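Local coordinates for protein aldo-keto reductase family 1 member C1 (Caenorhabditis elegans, PDB 1QWK) that probably reduces aldehydes and ketones with NADPH as an aldose reductase-like member of the aldo-keto reductase family, at residues Val176-Tyr181 with Val198-Thr203; Phe182-His187 with Ser295-Leu300. All blocks are in the same frame, centred on the assembly; numbering follows the deposited sequence.

Interaction 1. Residues Val176-Tyr181 with Val198-Thr203; sequences VELHLY and VTSYAT
Ser-200 OG gives its hydrogen to Leu-178 O at 2.6 Å and takes one from Thr-203 OG1, whose oxygen lies 2.9 Å from Ser-200 OG. The two hydroxyls thus form a short relay that ends on a backbone carbonyl. It sits at the carboxyl end of two neighbouring parallel strands of the (β/α)8 TIM barrel, 173-177 and 197-201. These strands, with helix 185-193 between them, make one β-α-β unit. The strand pairing is carried by three backbone bonds. Val-176 N binds Thr-199 O, Tyr-201 N binds Val-176 O, and Leu-178 N binds Tyr-201 O at 3.2 Å. The last lies just past the end of strand 173-177. Tyr-201 CG stands between its own backbone N and carbonyl carbon (chi1 67°). The ring lies against the neighbouring strand, with the peptide between Val-176 and Glu-177 over one face. Tyr-201 CE2 is 3.5 Å from Glu-177 N. Glu-177 CB touches the ring at Tyr-201 CE1, 3.7 Å away. The phenol oxygen is hydrogen-bonded to Asn-154 and Gln-301. The Tyr-201 side chain is about 6 Å from that of His-114, a predicted substrate-binding residue. The matching tyrosine of aldose reductase stacks on the nicotinamide of NADPH, and Tyr-201 probably does the same. On the sheet face that carries Val-176 and Ser-200, Val-176 CG2 packs loosely near Val-198 CG1. Leu-178 CD1, just beyond the strand, packs near the same methyl, next to helix 185-193. Farther along, one water joins the loops: it accepts from Leu-180 N at 3.1 Å and donates to Thr-203 O at 2.9 Å.

Interaction 2. Residues Phe182-His187 with Ser295-Leu300; sequences FPQHDH and SQRLFL
Phe-182 and Arg-297 both hold CG anti to the backbone N (chi1 -166° and -173°), beside the carbonyl carbon, and the phenyl ring lies against the arginine chain. Arg-297 CB rests over one face of the ring in a CH-pi contact, 4.0 Å from the Phe-182 centroid. The arginine chain then bends at chi3. Its guanidinium lies at the far end of the phenyl ring, and Phe-182 CZ sits over the centre of one guanidinium face, 3.5 Å from Arg-297 CZ. The two planes are 70° apart, so this is not a parallel stack. Near the start of the 295-300 segment, Ser-295 OG approaches Phe-182 CD1 at 3.8 Å. Two waters link the polar ends and lie in the guanidinium plane. One accepts from Gln-184 NE2 and Arg-297 NH1, at 2.9 Å from each. The other donates to Gln-184 OE1 at 2.6 Å and accepts from Arg-297 NH2 at 3.0 Å. Arg-297 NH2 also forms a salt bridge with Glu-315, and the Arg-297 guanidinium makes a cation-pi contact with Phe-312. Gln-184, the N-cap of helix 185-193, also donates from NE2 to Glu-177 O. The arrangement fits the aldo-keto reductase barrel, where the C-terminal segment packs on a β-to-α loop.

The centres of interactions 1 and 2 are 8 Å apart. Along the chain the order is 176-181, 182-187, 198-203 and 295-300, so the segments of the two contacts alternate. Interaction 1 pairs barrel strands 173-177 and 197-201. Helix 185-193 connects those strands. Interaction 2 joins the loop leading into this helix, up to its N-cap, to the loop after helix 283-289. Glu-177 links them directly. Its carboxylate binds Leu-298 N and Phe-299 N, and its carbonyl oxygen accepts from Gln-184 NE2. Ala-202 CB also packs on Phe-299 CE2. The C-terminal segment is thereby fastened to the carboxyl-end rim of the barrel, the side where aldo-keto reductases place their active site.

Interaction 1. Residues Val176-Tyr181 with Val198-Thr203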
loop_
_atom_site.group_PDB
_atom_site.type_symbol
_atom_site.label_atom_id
_atom_site.label_comp_id
_atom_site.label_asym_id
_atom_site.label_seq_id
_atom_site.Cartn_x
_atom_site.Cartn_y
_atom_site.Cartn_z
ATOM N N VAL A 176 2.931 3.943 3.313
ATOM C CA VAL A 176 3.327 3.581 4.668
ATOM C C VAL A 176 2.188 2.947 5.455
ATOM O O VAL A 176 1.030 2.973 5.038
ATOM C CB VAL A 176 3.790 4.829 5.461
ATOM C CG1 VAL A 176 5.004 5.463 4.796
ATOM C CG2 VAL A 176 2.648 5.840 5.559
ATOM N N GLU A 177 2.538 2.363 6.595
ATOM C CA GLU A 177 1.553 1.767 7.481
ATOM C C GLU A 177 0.737 2.938 8.013
ATOM O O GLU A 177 1.299 3.904 8.520
ATOM C CB GLU A 177 2.238 1.064 8.656
ATOM C CG GLU A 177 1.253 0.441 9.636
ATOM C CD GLU A 177 1.918 -0.089 10.896
ATOM O OE1 GLU A 177 3.149 -0.308 10.876
ATOM O OE2 GLU A 177 1.196 -0.301 11.899
ATOM N N LEU A 178 -0.583 2.863 7.888
ATOM C CA LEU A 178 -1.433 3.935 8.378
ATOM C C LEU A 178 -2.834 3.415 8.650
ATOM O O LEU A 178 -3.501 2.884 7.765
ATOM C CB LEU A 178 -1.491 5.093 7.370
ATOM C CG LEU A 178 -2.115 6.413 7.852
ATOM C CD1 LEU A 178 -1.624 7.556 6.973
ATOM C CD2 LEU A 178 -3.641 6.328 7.838
ATOM N N HIS A 179 -3.263 3.556 9.897
ATOM C CA HIS A 179 -4.589 3.131 10.316
ATOM C C HIS A 179 -4.938 3.906 11.577
ATOM O O HIS A 179 -4.100 4.640 12.098
ATOM C CB HIS A 179 -4.651 1.610 10.553
ATOM C CG HIS A 179 -3.539 1.067 11.397
ATOM N ND1 HIS A 179 -2.262 0.879 10.914
ATOM C CD2 HIS A 179 -3.521 0.637 12.682
ATOM C CE1 HIS A 179 -1.507 0.351 11.863
ATOM N NE2 HIS A 179 -2.248 0.194 12.945
ATOM N N LEU A 180 -6.167 3.769 12.059
ATOM C CA LEU A 180 -6.594 4.519 13.238
ATOM C C LEU A 180 -5.636 4.445 14.418
ATOM O O LEU A 180 -5.351 5.465 15.052
ATOM C CB LEU A 180 -7.980 4.065 13.690
ATOM C CG LEU A 180 -8.562 4.866 14.866
ATOM C CD1 LEU A 180 -8.638 6.346 14.505
ATOM C CD2 LEU A 180 -9.942 4.323 15.202
ATOM N N TYR A 181 -5.139 3.247 14.709
ATOM C CA TYR A 181 -4.223 3.065 15.827
ATOM C C TYR A 181 -2.741 3.296 15.492
ATOM O O TYR A 181 -1.853 2.780 16.162
ATOM C CB TYR A 181 -4.454 1.687 16.462
ATOM C CG TYR A 181 -5.667 1.641 17.385
ATOM C CD1 TYR A 181 -6.571 2.709 17.445
ATOM C CD2 TYR A 181 -5.898 0.540 18.212
ATOM C CE1 TYR A 181 -7.670 2.680 18.307
ATOM C CE2 TYR A 181 -6.995 0.501 19.077
ATOM C CZ TYR A 181 -7.874 1.574 19.121
ATOM O OH TYR A 181 -8.945 1.551 19.983
ATOM N N VAL A 198 -0.224 10.104 -0.362
ATOM C CA VAL A 198 0.033 9.100 0.659
ATOM C C VAL A 198 -0.884 7.897 0.480
ATOM O O VAL A 198 -2.092 8.050 0.294
ATOM C CB VAL A 198 -0.199 9.666 2.091
ATOM C CG1 VAL A 198 0.075 8.578 3.139
ATOM C CG2 VAL A 198 0.694 10.872 2.325
ATOM N N THR A 199 -0.295 6.707 0.516
ATOM C CA THR A 199 -1.052 5.472 0.405
ATOM C C THR A 199 -0.867 4.716 1.704
ATOM O O THR A 199 0.258 4.512 2.175
ATOM C CB THR A 199 -0.566 4.573 -0.752
ATOM O OG1 THR A 199 -0.877 5.191 -2.005
ATOM C CG2 THR A 199 -1.248 3.210 -0.680
ATOM N N SER A 200 -1.981 4.315 2.293
ATOM C CA SER A 200 -1.979 3.573 3.541
ATOM C C SER A 200 -2.056 2.077 3.318
ATOM O O SER A 200 -2.889 1.613 2.538
ATOM C CB SER A 200 -3.198 3.983 4.377
ATOM O OG SER A 200 -3.667 2.894 5.168
ATOM N N TYR A 201 -1.183 1.320 3.976
ATOM C CA TYR A 201 -1.299 -0.133 3.905
ATOM C C TYR A 201 -1.656 -0.545 5.329
ATOM O O TYR A 201 -1.492 0.256 6.255
ATOM C CB TYR A 201 -0.026 -0.827 3.379
ATOM C CG TYR A 201 1.240 -0.794 4.208
ATOM C CD1 TYR A 201 1.361 -1.530 5.393
ATOM C CD2 TYR A 201 2.366 -0.123 3.738
ATOM C CE1 TYR A 201 2.582 -1.603 6.079
ATOM C CE2 TYR A 201 3.583 -0.190 4.412
ATOM C CZ TYR A 201 3.688 -0.927 5.575
ATOM O OH TYR A 201 4.903 -0.995 6.225
ATOM N N ALA A 202 -2.171 -1.761 5.501
ATOM C CA ALA A 202 -2.605 -2.253 6.811
ATOM C C ALA A 202 -3.684 -1.314 7.351
ATOM O O ALA A 202 -3.768 -1.052 8.552
ATOM C CB ALA A 202 -1.426 -2.319 7.782
ATOM N N THR A 203 -4.519 -0.818 6.444
ATOM C CA THR A 203 -5.578 0.124 6.784
ATOM C C THR A 203 -6.581 -0.406 7.804
ATOM O O THR A 203 -7.155 0.366 8.574
ATOM C CB THR A 203 -6.330 0.548 5.510
ATOM O OG1 THR A 203 -5.389 0.711 4.434
ATOM C CG2 THR A 203 -7.058 1.864 5.730
HETATM O O HOH W 1 -7.809 2.957 9.602
#

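Interaction 2. Residues Phe182-His187 with Ser295-Leu300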
loop_
_atom_site.group_PDB
_atom_site.type_symbol
_atom_site.label_atom_id
_atom_site.label_comp_id
_atom_site.label_asym_id
_atom_site.label_seq_id
_atom_site.Cartn_x
_atom_site.Cartn_y
_atom_site.Cartn_z
ATOM N N PHE A 182 -2.501 4.080 14.441
ATOM C CA PHE A 182 -1.159 4.487 14.000
ATOM C C PHE A 182 -1.423 5.504 12.887
ATOM O O PHE A 182 -1.108 5.268 11.711
ATOM C CB PHE A 182 -0.334 3.310 13.466
ATOM C CG PHE A 182 1.131 3.630 13.336
ATOM C CD1 PHE A 182 1.873 4.023 14.454
ATOM C CD2 PHE A 182 1.762 3.588 12.097
ATOM C CE1 PHE A 182 3.218 4.372 14.335
ATOM C CE2 PHE A 182 3.109 3.933 11.965
ATOM C CZ PHE A 182 3.844 4.329 13.086
ATOM N N PRO A 183 -2.015 6.654 13.261
ATOM C CA PRO A 183 -2.409 7.799 12.434
ATOM C C PRO A 183 -1.386 8.447 11.518
ATOM O O PRO A 183 -1.750 8.989 10.476
ATOM C CB PRO A 183 -2.938 8.806 13.457
ATOM C CG PRO A 183 -3.354 7.988 14.592
ATOM C CD PRO A 183 -2.269 6.954 14.683
ATOM N N GLN A 184 -0.118 8.427 11.917
ATOM C CA GLN A 184 0.936 9.042 11.119
ATOM C C GLN A 184 0.597 10.500 10.772
ATOM O O GLN A 184 0.730 10.923 9.621
ATOM C CB GLN A 184 1.148 8.231 9.836
ATOM C CG GLN A 184 1.660 6.814 10.087
ATOM C CD GLN A 184 3.138 6.655 9.778
ATOM O OE1 GLN A 184 3.967 7.468 10.193
ATOM N NE2 GLN A 184 3.477 5.595 9.058
ATOM N N HIS A 185 0.161 11.270 11.765
ATOM C CA HIS A 185 -0.184 12.671 11.530
ATOM C C HIS A 185 0.992 13.464 10.969
ATOM O O HIS A 185 0.837 14.237 10.023
ATOM C CB HIS A 185 -0.665 13.333 12.825
ATOM C CG HIS A 185 -1.956 12.782 13.341
ATOM N ND1 HIS A 185 -3.145 12.904 12.654
ATOM C CD2 HIS A 185 -2.243 12.092 14.469
ATOM C CE1 HIS A 185 -4.108 12.310 13.337
ATOM N NE2 HIS A 185 -3.586 11.810 14.442
ATOM N N ASP A 186 2.170 13.265 11.552
ATOM C CA ASP A 186 3.372 13.973 11.120
ATOM C C ASP A 186 3.747 13.665 9.672
ATOM O O ASP A 186 4.051 14.572 8.898
ATOM C CB ASP A 186 4.545 13.622 12.040
ATOM C CG ASP A 186 5.781 14.456 11.754
ATOM O OD1 ASP A 186 5.713 15.695 11.903
ATOM O OD2 ASP A 186 6.821 13.876 11.379
ATOM N N HIS A 187 3.728 12.388 9.304
ATOM C CA HIS A 187 4.092 12.008 7.941
ATOM C C HIS A 187 3.114 12.560 6.910
ATOM O O HIS A 187 3.529 13.107 5.887
ATOM C CB HIS A 187 4.171 10.486 7.805
ATOM C CG HIS A 187 4.663 10.026 6.466
ATOM N ND1 HIS A 187 5.935 10.293 6.010
ATOM C CD2 HIS A 187 4.057 9.306 5.492
ATOM C CE1 HIS A 187 6.094 9.755 4.812
ATOM N NE2 HIS A 187 4.969 9.149 4.476
ATOM N N SER A 295 -1.662 4.533 19.601
ATOM C CA SER A 295 -0.725 4.648 18.493
ATOM C C SER A 295 0.449 3.704 18.699
ATOM O O SER A 295 1.196 3.823 19.671
ATOM C CB SER A 295 -0.213 6.082 18.373
ATOM O OG SER A 295 0.746 6.192 17.337
ATOM N N GLN A 296 0.607 2.762 17.778
ATOM C CA GLN A 296 1.697 1.802 17.866
ATOM C C GLN A 296 1.964 1.188 16.504
ATOM O O GLN A 296 1.056 0.664 15.859
ATOM C CB GLN A 296 1.346 0.699 18.869
ATOM C CG GLN A 296 2.528 -0.175 19.255
ATOM C CD GLN A 296 2.144 -1.285 20.212
ATOM O OE1 GLN A 296 1.521 -1.043 21.248
ATOM N NE2 GLN A 296 2.524 -2.512 19.875
ATOM N N ARG A 297 3.216 1.259 16.071
ATOM C CA ARG A 297 3.613 0.702 14.784
ATOM C C ARG A 297 3.545 -0.827 14.833
ATOM O O ARG A 297 4.155 -1.455 15.698
ATOM C CB ARG A 297 5.037 1.155 14.453
ATOM C CG ARG A 297 5.510 0.781 13.062
ATOM C CD ARG A 297 6.986 1.090 12.896
ATOM N NE ARG A 297 7.306 2.510 13.016
ATOM C CZ ARG A 297 7.053 3.424 12.083
ATOM N NH1 ARG A 297 6.460 3.077 10.949
ATOM N NH2 ARG A 297 7.431 4.686 12.263
ATOM N N LEU A 298 2.802 -1.422 13.902
ATOM C CA LEU A 298 2.649 -2.877 13.843
ATOM C C LEU A 298 3.709 -3.546 12.980
ATOM O O LEU A 298 4.098 -4.688 13.226
ATOM C CB LEU A 298 1.268 -3.245 13.292
ATOM C CG LEU A 298 0.043 -2.755 14.069
ATOM C CD1 LEU A 298 -1.234 -3.206 13.367
ATOM C CD2 LEU A 298 0.096 -3.299 15.487
ATOM N N PHE A 299 4.154 -2.838 11.952
ATOM C CA PHE A 299 5.164 -3.364 11.040
ATOM C C PHE A 299 6.494 -2.661 11.272
ATOM O O PHE A 299 6.774 -1.608 10.698
ATOM C CB PHE A 299 4.686 -3.172 9.603
ATOM C CG PHE A 299 3.487 -4.008 9.257
ATOM C CD1 PHE A 299 3.644 -5.288 8.740
ATOM C CD2 PHE A 299 2.201 -3.531 9.483
ATOM C CE1 PHE A 299 2.535 -6.086 8.448
ATOM C CE2 PHE A 299 1.084 -4.320 9.195
ATOM C CZ PHE A 299 1.253 -5.599 8.677
ATOM N N LEU A 300 7.316 -3.268 12.117
ATOM C CA LEU A 300 8.608 -2.712 12.479
ATOM C C LEU A 300 9.699 -2.840 11.415
ATOM O O LEU A 300 10.711 -2.145 11.492
ATOM C CB LEU A 300 9.087 -3.368 13.777
ATOM C CG LEU A 300 8.066 -3.373 14.921
ATOM C CD1 LEU A 300 8.646 -4.104 16.120
ATOM C CD2 LEU A 300 7.693 -1.949 15.285
HETATM O O HOH W 2 6.095 4.534 8.415
HETATM O O HOH W 3 6.531 6.979 10.470
#